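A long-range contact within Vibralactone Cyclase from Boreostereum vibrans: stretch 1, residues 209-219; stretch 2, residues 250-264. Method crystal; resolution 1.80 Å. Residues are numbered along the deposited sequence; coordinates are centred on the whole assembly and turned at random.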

# COMPACT_ATOMS: atom_id res chain seq x y z
N PRO A 209 3.87 -3.28 -4.49
CA PRO A 209 4.51 -1.93 -4.59
C PRO A 209 5.58 -1.88 -5.67
O PRO A 209 6.24 -2.90 -5.94
CB PRO A 209 5.15 -1.75 -3.20
CG PRO A 209 5.53 -3.18 -2.82
CD PRO A 209 4.35 -4.02 -3.30
N PRO A 210 5.83 -0.71 -6.26
CA PRO A 210 7.12 -0.50 -6.92
C PRO A 210 8.20 -0.44 -5.84
O PRO A 210 7.94 -0.03 -4.71
CB PRO A 210 6.96 0.85 -7.63
CG PRO A 210 5.86 1.57 -6.86
CD PRO A 210 5.00 0.51 -6.21
N THR A 211 9.39 -0.93 -6.18
CA THR A 211 10.50 -0.95 -5.22
C THR A 211 11.77 -0.32 -5.74
O THR A 211 12.66 -0.04 -4.93
CB THR A 211 10.81 -2.38 -4.77
OG1 THR A 211 11.30 -3.13 -5.89
CG2 THR A 211 9.55 -3.05 -4.23
N CYS A 212 11.90 -0.09 -7.04
CA CYS A 212 13.17 0.40 -7.56
C CYS A 212 12.94 1.05 -8.91
O CYS A 212 12.27 0.47 -9.78
CB CYS A 212 14.18 -0.75 -7.69
SG CYS A 212 15.85 -0.16 -7.98
N HIS A 213 13.50 2.24 -9.09
CA HIS A 213 13.55 2.86 -10.40
C HIS A 213 14.26 1.93 -11.39
O HIS A 213 15.31 1.36 -11.06
CB HIS A 213 14.27 4.20 -10.31
CG HIS A 213 14.01 5.10 -11.47
ND1 HIS A 213 14.42 4.81 -12.75
CD2 HIS A 213 13.39 6.31 -11.54
CE1 HIS A 213 14.05 5.78 -13.56
NE2 HIS A 213 13.43 6.71 -12.85
N PRO A 214 13.73 1.74 -12.60
CA PRO A 214 14.41 0.86 -13.57
C PRO A 214 15.83 1.27 -13.88
O PRO A 214 16.70 0.42 -14.12
CB PRO A 214 13.51 0.96 -14.81
CG PRO A 214 12.15 1.26 -14.24
CD PRO A 214 12.41 2.18 -13.07
N GLU A 215 16.12 2.57 -13.88
CA GLU A 215 17.47 3.02 -14.15
C GLU A 215 18.42 2.79 -12.98
O GLU A 215 19.63 2.95 -13.15
CB GLU A 215 17.44 4.50 -14.55
CG GLU A 215 16.55 4.73 -15.77
CD GLU A 215 16.64 6.14 -16.32
OE1 GLU A 215 16.27 6.33 -17.51
OE2 GLU A 215 17.05 7.05 -15.58
N ALA A 216 17.91 2.38 -11.82
CA ALA A 216 18.74 2.09 -10.66
C ALA A 216 18.73 0.62 -10.25
O ALA A 216 19.30 0.28 -9.21
CB ALA A 216 18.31 2.95 -9.47
N MET A 217 18.08 -0.24 -11.03
CA MET A 217 18.08 -1.67 -10.72
C MET A 217 19.51 -2.19 -10.71
O MET A 217 20.23 -2.02 -11.70
CB MET A 217 17.26 -2.42 -11.76
CG MET A 217 17.16 -3.90 -11.52
SD MET A 217 16.31 -4.27 -9.98
CE MET A 217 14.72 -3.48 -10.27
N PRO A 218 19.96 -2.82 -9.63
CA PRO A 218 21.35 -3.29 -9.59
C PRO A 218 21.59 -4.33 -10.68
O PRO A 218 20.74 -5.18 -10.95
CB PRO A 218 21.47 -3.90 -8.19
CG PRO A 218 20.42 -3.20 -7.40
CD PRO A 218 19.28 -3.07 -8.35
N GLU A 219 22.75 -4.20 -11.33
CA GLU A 219 23.07 -5.06 -12.47
C GLU A 219 22.88 -6.54 -12.13
O GLU A 219 22.28 -7.29 -12.91
CB GLU A 219 24.50 -4.79 -12.94
CG GLU A 219 24.80 -5.30 -14.34
CD GLU A 219 23.96 -4.62 -15.41
OE1 GLU A 219 23.74 -3.39 -15.33
OE2 GLU A 219 23.54 -5.32 -16.36
N ASN A 250 9.79 12.34 -10.75
CA ASN A 250 10.94 13.21 -10.96
C ASN A 250 11.90 13.25 -9.76
O ASN A 250 12.21 14.33 -9.26
CB ASN A 250 10.45 14.61 -11.29
CG ASN A 250 11.57 15.51 -11.80
OD1 ASN A 250 12.41 15.08 -12.56
ND2 ASN A 250 11.57 16.76 -11.36
N PRO A 251 12.36 12.10 -9.26
CA PRO A 251 13.34 12.14 -8.18
C PRO A 251 14.64 12.72 -8.71
O PRO A 251 15.04 12.45 -9.84
CB PRO A 251 13.50 10.67 -7.78
CG PRO A 251 13.13 9.90 -9.00
CD PRO A 251 12.00 10.71 -9.60
N ALA A 252 15.31 13.53 -7.89
CA ALA A 252 16.62 14.06 -8.29
C ALA A 252 17.62 12.92 -8.50
O ALA A 252 18.50 13.03 -9.36
CB ALA A 252 17.12 15.04 -7.24
N ASP A 253 17.51 11.85 -7.74
CA ASP A 253 18.42 10.71 -7.85
C ASP A 253 17.63 9.41 -7.74
O ASP A 253 17.26 9.00 -6.62
CB ASP A 253 19.50 10.76 -6.77
CG ASP A 253 20.50 9.63 -6.89
OD1 ASP A 253 20.49 8.90 -7.92
OD2 ASP A 253 21.30 9.47 -5.94
N PRO A 254 17.39 8.72 -8.85
CA PRO A 254 16.64 7.46 -8.80
C PRO A 254 17.34 6.36 -8.01
O PRO A 254 16.68 5.38 -7.62
CB PRO A 254 16.51 7.07 -10.28
CG PRO A 254 17.61 7.80 -10.97
CD PRO A 254 17.82 9.07 -10.21
N HIS A 255 18.65 6.48 -7.76
CA HIS A 255 19.41 5.54 -6.95
C HIS A 255 19.26 5.77 -5.46
O HIS A 255 19.73 4.94 -4.67
CB HIS A 255 20.91 5.60 -7.30
CG HIS A 255 21.21 5.28 -8.73
ND1 HIS A 255 21.63 4.04 -9.14
CD2 HIS A 255 21.13 6.05 -9.85
CE1 HIS A 255 21.81 4.05 -10.45
NE2 HIS A 255 21.51 5.26 -10.90
N ASP A 256 18.66 6.88 -5.04
CA ASP A 256 18.55 7.16 -3.62
C ASP A 256 17.44 6.30 -3.00
O ASP A 256 16.38 6.13 -3.60
CB ASP A 256 18.25 8.63 -3.38
CG ASP A 256 18.43 9.02 -1.93
OD1 ASP A 256 19.57 9.37 -1.53
OD2 ASP A 256 17.45 8.94 -1.17
N PRO A 257 17.66 5.75 -1.81
CA PRO A 257 16.61 4.94 -1.17
C PRO A 257 15.33 5.72 -0.89
O PRO A 257 14.27 5.09 -0.76
CB PRO A 257 17.26 4.47 0.14
CG PRO A 257 18.73 4.60 -0.07
CD PRO A 257 18.92 5.74 -1.04
N SER A 258 15.39 7.05 -0.80
CA SER A 258 14.17 7.84 -0.61
C SER A 258 13.24 7.76 -1.80
O SER A 258 12.08 8.18 -1.69
CB SER A 258 14.49 9.31 -0.30
OG SER A 258 14.94 10.03 -1.45
N PHE A 259 13.70 7.23 -2.94
CA PHE A 259 12.82 6.88 -4.05
C PHE A 259 12.72 5.38 -4.27
O PHE A 259 11.62 4.85 -4.48
CB PHE A 259 13.26 7.57 -5.35
CG PHE A 259 12.32 7.29 -6.50
CD1 PHE A 259 11.16 8.02 -6.65
CD2 PHE A 259 12.58 6.26 -7.40
CE1 PHE A 259 10.27 7.75 -7.69
CE2 PHE A 259 11.70 5.97 -8.43
CZ PHE A 259 10.55 6.72 -8.58
N SER A 260 13.85 4.67 -4.23
CA SER A 260 13.96 3.25 -4.55
C SER A 260 14.25 2.49 -3.26
O SER A 260 15.42 2.28 -2.92
CB SER A 260 15.08 3.01 -5.56
OG SER A 260 14.82 3.66 -6.77
N PRO A 261 13.22 2.04 -2.53
CA PRO A 261 13.48 1.40 -1.23
C PRO A 261 14.28 0.11 -1.31
O PRO A 261 14.87 -0.29 -0.30
CB PRO A 261 12.07 1.15 -0.68
CG PRO A 261 11.17 1.16 -1.89
CD PRO A 261 11.78 2.19 -2.80
N LEU A 262 14.29 -0.57 -2.47
CA LEU A 262 15.16 -1.71 -2.69
C LEU A 262 16.61 -1.40 -2.35
O LEU A 262 17.36 -2.30 -1.93
CB LEU A 262 15.07 -2.16 -4.15
CG LEU A 262 15.74 -3.48 -4.53
CD1 LEU A 262 14.88 -4.66 -4.06
CD2 LEU A 262 15.96 -3.54 -6.04
N LEU A 263 17.03 -0.14 -2.50
CA LEU A 263 18.42 0.27 -2.45
C LEU A 263 18.87 0.82 -1.09
O LEU A 263 19.99 1.34 -0.98
CB LEU A 263 18.69 1.33 -3.52
CG LEU A 263 18.30 0.90 -4.94
CD1 LEU A 263 18.63 1.97 -5.97
CD2 LEU A 263 18.99 -0.42 -5.32
N PHE A 264 18.04 0.73 -0.05
CA PHE A 264 18.55 1.00 1.29
C PHE A 264 19.75 0.10 1.57
O PHE A 264 19.73 -1.09 1.22
CB PHE A 264 17.49 0.78 2.36
CG PHE A 264 16.60 1.96 2.57
CD1 PHE A 264 17.01 3.02 3.37
CD2 PHE A 264 15.37 2.04 1.94
CE1 PHE A 264 16.20 4.12 3.56
CE2 PHE A 264 14.55 3.15 2.12
CZ PHE A 264 14.97 4.19 2.92

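Two largely irregular segments of one chain, at least 38 residues apart in sequence where they touch, are held here by two nearly straight hydrogen bonds and a surround of apolar and CH-pi packing, a common solution where no sheet or helix pair sets the register. The first bond joins backbone to backbone: Leu262 N, within a short 3-10 segment, donates to Thr211 O at 3.0 Å and 166°. Pro261 N lies 3.2 Å from the same Thr211 O, but as a proline nitrogen it has no hydrogen to share. The second uses a side chain as a relay. His213 N donates to Ser260 OG at 3.0 Å and 176°, while Ser260 OG donates to Pro254 O at 2.7 Å, so one hydroxyl links the backbone of the first stretch to the loop that carries Ser260.

Packing follows a reciprocal pattern. Pro254 CB sits over one face of the His213 ring, 3.7 Å from its centroid, and Ala216 CB covers a face of the His255 ring at the same distance from that centroid. The His213 ring is further steadied by Glu215 N, which donates to His213 ND1 at 3.0 Å. Beyond the rings, Leu262 CD2 lies 3.7 Å from Cys212 CB, and Leu263 CD1 meets Ala216 CB at 3.6 Å, while Leu263 CD2 reaches Pro218 CG at 3.8 Å.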